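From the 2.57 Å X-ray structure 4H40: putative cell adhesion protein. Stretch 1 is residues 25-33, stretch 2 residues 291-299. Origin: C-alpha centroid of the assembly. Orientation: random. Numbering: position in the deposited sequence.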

ATOM      1  N   PRO B  25      -3.688  16.550  18.965  1.00 51.15           N
ATOM      2  CA  PRO B  25      -4.492  15.901  17.918  1.00 49.95           C
ATOM      3  C   PRO B  25      -3.797  14.680  17.324  1.00 53.92           C
ATOM      4  O   PRO B  25      -2.577  14.522  17.415  1.00 55.05           O
ATOM      5  N   SER B  26      -4.578  13.839  16.687  1.00 50.51           N
ATOM      6  CA  SER B  26      -4.106  12.645  16.005  1.00 49.63           C
ATOM      7  C   SER B  26      -3.136  13.020  14.851  1.00 54.61           C
ATOM      8  O   SER B  26      -3.407  13.994  14.138  1.00 56.06           O
ATOM      9  N   ILE B  27      -2.010  12.277  14.690  1.00 50.11           N
ATOM     10  CA  ILE B  27      -1.012  12.503  13.628  1.00 50.76           C
ATOM     11  C   ILE B  27      -0.718  11.201  12.875  1.00 58.08           C
ATOM     12  O   ILE B  27      -1.108  10.125  13.312  1.00 57.35           O
ATOM     13  N   SER B  28      -0.009  11.290  11.759  1.00 58.96           N
ATOM     14  CA  SER B  28       0.336  10.092  10.998  1.00 60.42           C
ATOM     15  C   SER B  28       1.441   9.307  11.700  1.00 69.31           C
ATOM     16  O   SER B  28       2.293   9.924  12.353  1.00 70.30           O
ATOM     17  N   PRO B  29       1.513   7.962  11.524  1.00 67.90           N
ATOM     18  CA  PRO B  29       2.618   7.208  12.128  1.00 70.22           C
ATOM     19  C   PRO B  29       4.004   7.633  11.623  1.00 82.67           C
ATOM     20  O   PRO B  29       4.175   8.310  10.603  1.00 82.34           O
ATOM     21  N   SER B  30       4.990   7.266  12.422  1.00 86.91           N
ATOM     22  CA  SER B  30       6.432   7.457  12.291  1.00 91.42           C
ATOM     23  C   SER B  30       7.033   6.678  13.455  1.00102.57           C
ATOM     24  O   SER B  30       6.445   6.688  14.552  1.00101.38           O
ATOM     25  N   ALA B  31       8.149   5.948  13.201  1.00105.19           N
ATOM     26  CA  ALA B  31       8.845   5.072  14.156  1.00108.70           C
ATOM     27  C   ALA B  31       8.884   5.611  15.603  1.00116.77           C
ATOM     28  O   ALA B  31       9.391   6.711  15.870  1.00116.79           O
ATOM     29  N   GLN B  32       8.307   4.805  16.517  1.00115.81           N
ATOM     30  CA  GLN B  32       8.114   5.060  17.945  1.00116.79           C
ATOM     31  C   GLN B  32       9.418   5.200  18.746  1.00124.77           C
ATOM     32  O   GLN B  32      10.450   4.634  18.373  1.00126.56           O
ATOM     33  N   THR B  33       9.338   5.945  19.874  1.00121.96           N
ATOM     34  CA  THR B  33      10.429   6.124  20.830  1.00124.24           C
ATOM     35  C   THR B  33      10.369   4.882  21.731  1.00128.89           C
ATOM     36  O   THR B  33       9.466   4.756  22.568  1.00127.51           O
ATOM     37  N   LEU B 291      -2.537  -0.537  13.858  1.00 57.27           N
ATOM     38  CA  LEU B 291      -3.293   0.673  14.194  1.00 52.71           C
ATOM     39  C   LEU B 291      -3.115   0.936  15.677  1.00 56.10           C
ATOM     40  O   LEU B 291      -3.436   0.068  16.501  1.00 56.44           O
ATOM     41  N   THR B 292      -2.482   2.064  16.020  1.00 51.52           N
ATOM     42  CA  THR B 292      -2.231   2.401  17.426  1.00 51.84           C
ATOM     43  C   THR B 292      -2.925   3.731  17.814  1.00 54.16           C
ATOM     44  O   THR B 292      -3.300   4.525  16.945  1.00 52.42           O
ATOM     45  N   ALA B 293      -3.083   3.948  19.140  1.00 50.42           N
ATOM     46  CA  ALA B 293      -3.705   5.104  19.770  1.00 48.15           C
ATOM     47  C   ALA B 293      -2.996   6.374  19.403  1.00 53.34           C
ATOM     48  O   ALA B 293      -1.780   6.426  19.498  1.00 55.08           O
ATOM     49  N   GLY B 294      -3.760   7.394  19.022  1.00 50.22           N
ATOM     50  CA  GLY B 294      -3.239   8.717  18.699  1.00 49.60           C
ATOM     51  C   GLY B 294      -2.739   8.892  17.283  1.00 52.79           C
ATOM     52  O   GLY B 294      -2.223   9.959  16.963  1.00 50.69           O
ATOM     53  N   HIS B 295      -2.914   7.865  16.408  1.00 50.30           N
ATOM     54  CA  HIS B 295      -2.454   7.935  15.015  1.00 49.34           C
ATOM     55  C   HIS B 295      -3.578   7.910  14.002  1.00 51.14           C
ATOM     56  O   HIS B 295      -4.643   7.349  14.263  1.00 49.21           O
ATOM     57  N   SER B 296      -3.328   8.547  12.838  1.00 48.04           N
ATOM     58  CA  SER B 296      -4.244   8.644  11.702  1.00 46.28           C
ATOM     59  C   SER B 296      -3.748   7.790  10.572  1.00 51.52           C
ATOM     60  O   SER B 296      -2.571   7.838  10.228  1.00 53.31           O
ATOM     61  N   TYR B 297      -4.650   7.019   9.986  1.00 46.12           N
ATOM     62  CA  TYR B 297      -4.356   6.142   8.870  1.00 45.33           C
ATOM     63  C   TYR B 297      -5.205   6.694   7.745  1.00 50.15           C
ATOM     64  O   TYR B 297      -6.410   6.445   7.683  1.00 50.01           O
ATOM     65  N   ASN B 298      -4.606   7.647   7.013  1.00 47.08           N
ATOM     66  CA  ASN B 298      -5.192   8.415   5.914  1.00 45.54           C
ATOM     67  C   ASN B 298      -5.009   7.759   4.569  1.00 47.77           C
ATOM     68  O   ASN B 298      -3.930   7.329   4.247  1.00 48.46           O
ATOM     69  N   TYR B 299      -6.069   7.690   3.799  1.00 44.03           N
ATOM     70  CA  TYR B 299      -6.118   7.131   2.459  1.00 44.46           C
ATOM     71  C   TYR B 299      -6.699   8.181   1.523  1.00 48.21           C
ATOM     72  O   TYR B 299      -7.491   9.011   1.974  1.00 46.67           O
TER

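The two stretches belong to one chain and meet across a separation of at least 260 residues. Stretch 1 has no regular helix or strand. Stretch 2 comes out of a type II beta turn, Thr292 to His295, and enters a strand at Ser296. The backbones join at a single bridge, Ile27 with His295. Ile27 N donates to Gly294 O at 3.3 Å, and Ser296 N donates to Ile27 O at 2.8 Å. Gly294 has no side chain, and its positive phi (85°) by itself favours glycine. These two bonds set the register on which the side chains pack. Two CA-H...O contacts add to them: Ser26 CA to Gly294 O at 3.4 Å and His295 CA to Ile27 O at 3.1 Å.

Ser26 points toward stretch 2. Its chi1 is t (180°), which carries the hydroxyl to Ser296. Ser296 leaves its backbone sideways and is m (-71°). The two hydroxyls meet in a short hydrogen bond, Ser26 OG to Ser296 OG at 2.7 Å; either could be the donor. Ser26 OG also lies 3.2 Å from His295 C, so it packs against the backbone there. Ser296 N is 3.3 Å from Ser26 OG, but the angle is poor, and this amide is already bonded to Ile27 O.

Ile27 turns its CB away from stretch 2. It is p (59°), with chi2 off the wells at 131°. Its side chain stays loose: Ile27 CG1 is 4.3 Å from Gly294 O and 4.4 Å from His295 CD2. The main tie of this residue is therefore through its backbone.

His295 points away overall, though His295 CB still touches Ile27 O at 3.6 Å. Its chi1 is m (-66°) and its chi2 116°. This conformation brings its ring back to its own turn, where His295 ND1 and Thr292 OG1 are 2.7 Å apart in a hydrogen bond. Thr292 is p (56°), which places its hydroxyl within reach of the ring. On the ring, CD2 lies near stretch 1, His295 CD2 being 3.9 Å from Pro29 CA and 4.0 Å from Ser28 O; Ile27 O sits at the ring edge, near its plane.

Pro29 is the main apolar contact from stretch 1. Its CB leaves sideways and its ring is C-gamma exo. Pro29 CG packs against Tyr297 CE2 at 3.4 Å and lies 4.2 Å from His295 CB. Pro29 CD sits 3.3 Å from Ser296 O.

Tyr297 starts away from stretch 1, but chi1 m (-58°) and chi2 86° bring its ring back to Pro29. Its hydroxyl reaches the start of the turn, where Thr292 N donates to Tyr297 OH at 2.9 Å. Tyr297 thus joins the proline contact to the turn.

The remaining side chains make looser contacts. Ser28 is m (-73°) and points away; Ser28 OG is 3.4 Å from Asn298 ND2, but the angle is too poor for a hydrogen bond. Asn298 is m (-52°), and its end comes nearer than its CB direction suggests. Gln32 is m, t and poorly ordered; Gln32 NE2 stays 4.2 Å from Thr292 OG1.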

ATOM      1  CB  PRO B  25      -4.640  17.010  16.876  1.00 51.91           C
ATOM      2  CG  PRO B  25      -3.408  17.814  17.039  1.00 56.09           C
ATOM      3  CD  PRO B  25      -3.104  17.819  18.487  1.00 52.43           C
ATOM      4  CB  SER B  26      -5.315  11.894  15.469  1.00 49.97           C
ATOM      5  OG  SER B  26      -4.890  10.727  14.797  1.00 59.50           O
ATOM      6  CB  ILE B  27       0.314  13.132  14.154  1.00 55.69           C
ATOM      7  CG1 ILE B  27       1.001  12.266  15.229  1.00 56.14           C
ATOM      8  CG2 ILE B  27       0.157  14.598  14.576  1.00 57.38           C
ATOM      9  CD1 ILE B  27       2.511  12.034  14.943  1.00 61.98           C
ATOM     10  CB  SER B  28       0.776  10.463   9.590  1.00 64.19           C
ATOM     11  OG  SER B  28      -0.341  10.874   8.816  1.00 73.41           O
ATOM     12  CB  PRO B  29       2.322   5.763  11.725  1.00 71.12           C
ATOM     13  CG  PRO B  29       0.908   5.746  11.375  1.00 72.64           C
ATOM     14  CD  PRO B  29       0.614   7.060  10.777  1.00 67.59           C
ATOM     15  CB  SER B  30       6.812   8.941  12.300  1.00 94.86           C
ATOM     16  OG  SER B  30       6.501   9.588  13.525  1.00101.12           O
ATOM     17  CB  ALA B  31      10.240   4.784  13.676  1.00112.34           C
ATOM     18  CB  GLN B  32       7.288   3.918  18.561  1.00117.92           C
ATOM     19  CG  GLN B  32       5.786   3.985  18.283  1.00134.87           C
ATOM     20  CD  GLN B  32       4.989   2.957  19.065  1.00154.25           C
ATOM     21  OE1 GLN B  32       5.506   2.249  19.946  1.00149.93           O
ATOM     22  NE2 GLN B  32       3.694   2.869  18.773  1.00144.24           N
ATOM     23  CB  THR B  33      10.306   7.486  21.565  1.00131.37           C
ATOM     24  OG1 THR B  33      10.414   8.548  20.610  1.00128.74           O
ATOM     25  CG2 THR B  33      11.356   7.667  22.674  1.00132.29           C
ATOM     26  CB  LEU B 291      -4.775   0.478  13.799  1.00 51.12           C
ATOM     27  CG  LEU B 291      -5.074  -0.063  12.358  1.00 54.61           C
ATOM     28  CD1 LEU B 291      -6.580  -0.294  12.129  1.00 54.65           C
ATOM     29  CD2 LEU B 291      -4.560   0.869  11.294  1.00 52.70           C
ATOM     30  CB  THR B 292      -0.723   2.429  17.729  1.00 64.36           C
ATOM     31  OG1 THR B 292      -0.057   3.340  16.856  1.00 63.71           O
ATOM     32  CG2 THR B 292      -0.081   1.094  17.555  1.00 69.67           C
ATOM     33  CB  ALA B 293      -3.681   4.935  21.277  1.00 49.50           C
ATOM     34  CB  HIS B 295      -1.484   6.809  14.700  1.00 51.22           C
ATOM     35  CG  HIS B 295      -0.202   6.932  15.457  1.00 55.72           C
ATOM     36  ND1 HIS B 295       0.173   5.984  16.373  1.00 58.06           N
ATOM     37  CD2 HIS B 295       0.736   7.910  15.427  1.00 57.45           C
ATOM     38  CE1 HIS B 295       1.333   6.394  16.856  1.00 58.00           C
ATOM     39  NE2 HIS B 295       1.701   7.556  16.332  1.00 58.18           N
ATOM     40  CB  SER B 296      -4.380  10.081  11.221  1.00 47.47           C
ATOM     41  OG  SER B 296      -5.105  10.897  12.121  1.00 54.23           O
ATOM     42  CB  TYR B 297      -4.617   4.656   9.266  1.00 45.60           C
ATOM     43  CG  TYR B 297      -3.772   4.265  10.463  1.00 44.70           C
ATOM     44  CD1 TYR B 297      -4.212   4.512  11.764  1.00 44.28           C
ATOM     45  CD2 TYR B 297      -2.476   3.788  10.297  1.00 46.41           C
ATOM     46  CE1 TYR B 297      -3.400   4.268  12.864  1.00 42.09           C
ATOM     47  CE2 TYR B 297      -1.664   3.515  11.394  1.00 48.79           C
ATOM     48  CZ  TYR B 297      -2.114   3.801  12.674  1.00 57.84           C
ATOM     49  OH  TYR B 297      -1.311   3.524  13.758  1.00 65.83           O
ATOM     50  CB  ASN B 298      -4.543   9.783   5.868  1.00 42.31           C
ATOM     51  CG  ASN B 298      -4.573  10.456   7.198  1.00 55.53           C
ATOM     52  OD1 ASN B 298      -5.568  10.369   7.922  1.00 49.95           O
ATOM     53  ND2 ASN B 298      -3.473  11.110   7.562  1.00 49.60           N
ATOM     54  CB  TYR B 299      -6.962   5.857   2.442  1.00 45.87           C
ATOM     55  CG  TYR B 299      -6.303   4.701   3.164  1.00 48.70           C
ATOM     56  CD1 TYR B 299      -6.397   4.569   4.551  1.00 48.74           C
ATOM     57  CD2 TYR B 299      -5.615   3.715   2.457  1.00 50.45           C
ATOM     58  CE1 TYR B 299      -5.781   3.510   5.218  1.00 47.40           C
ATOM     59  CE2 TYR B 299      -5.026   2.639   3.109  1.00 51.24           C
ATOM     60  CZ  TYR B 299      -5.074   2.564   4.491  1.00 57.58           C
ATOM     61  OH  TYR B 299      -4.424   1.535   5.119  1.00 61.31           O
TER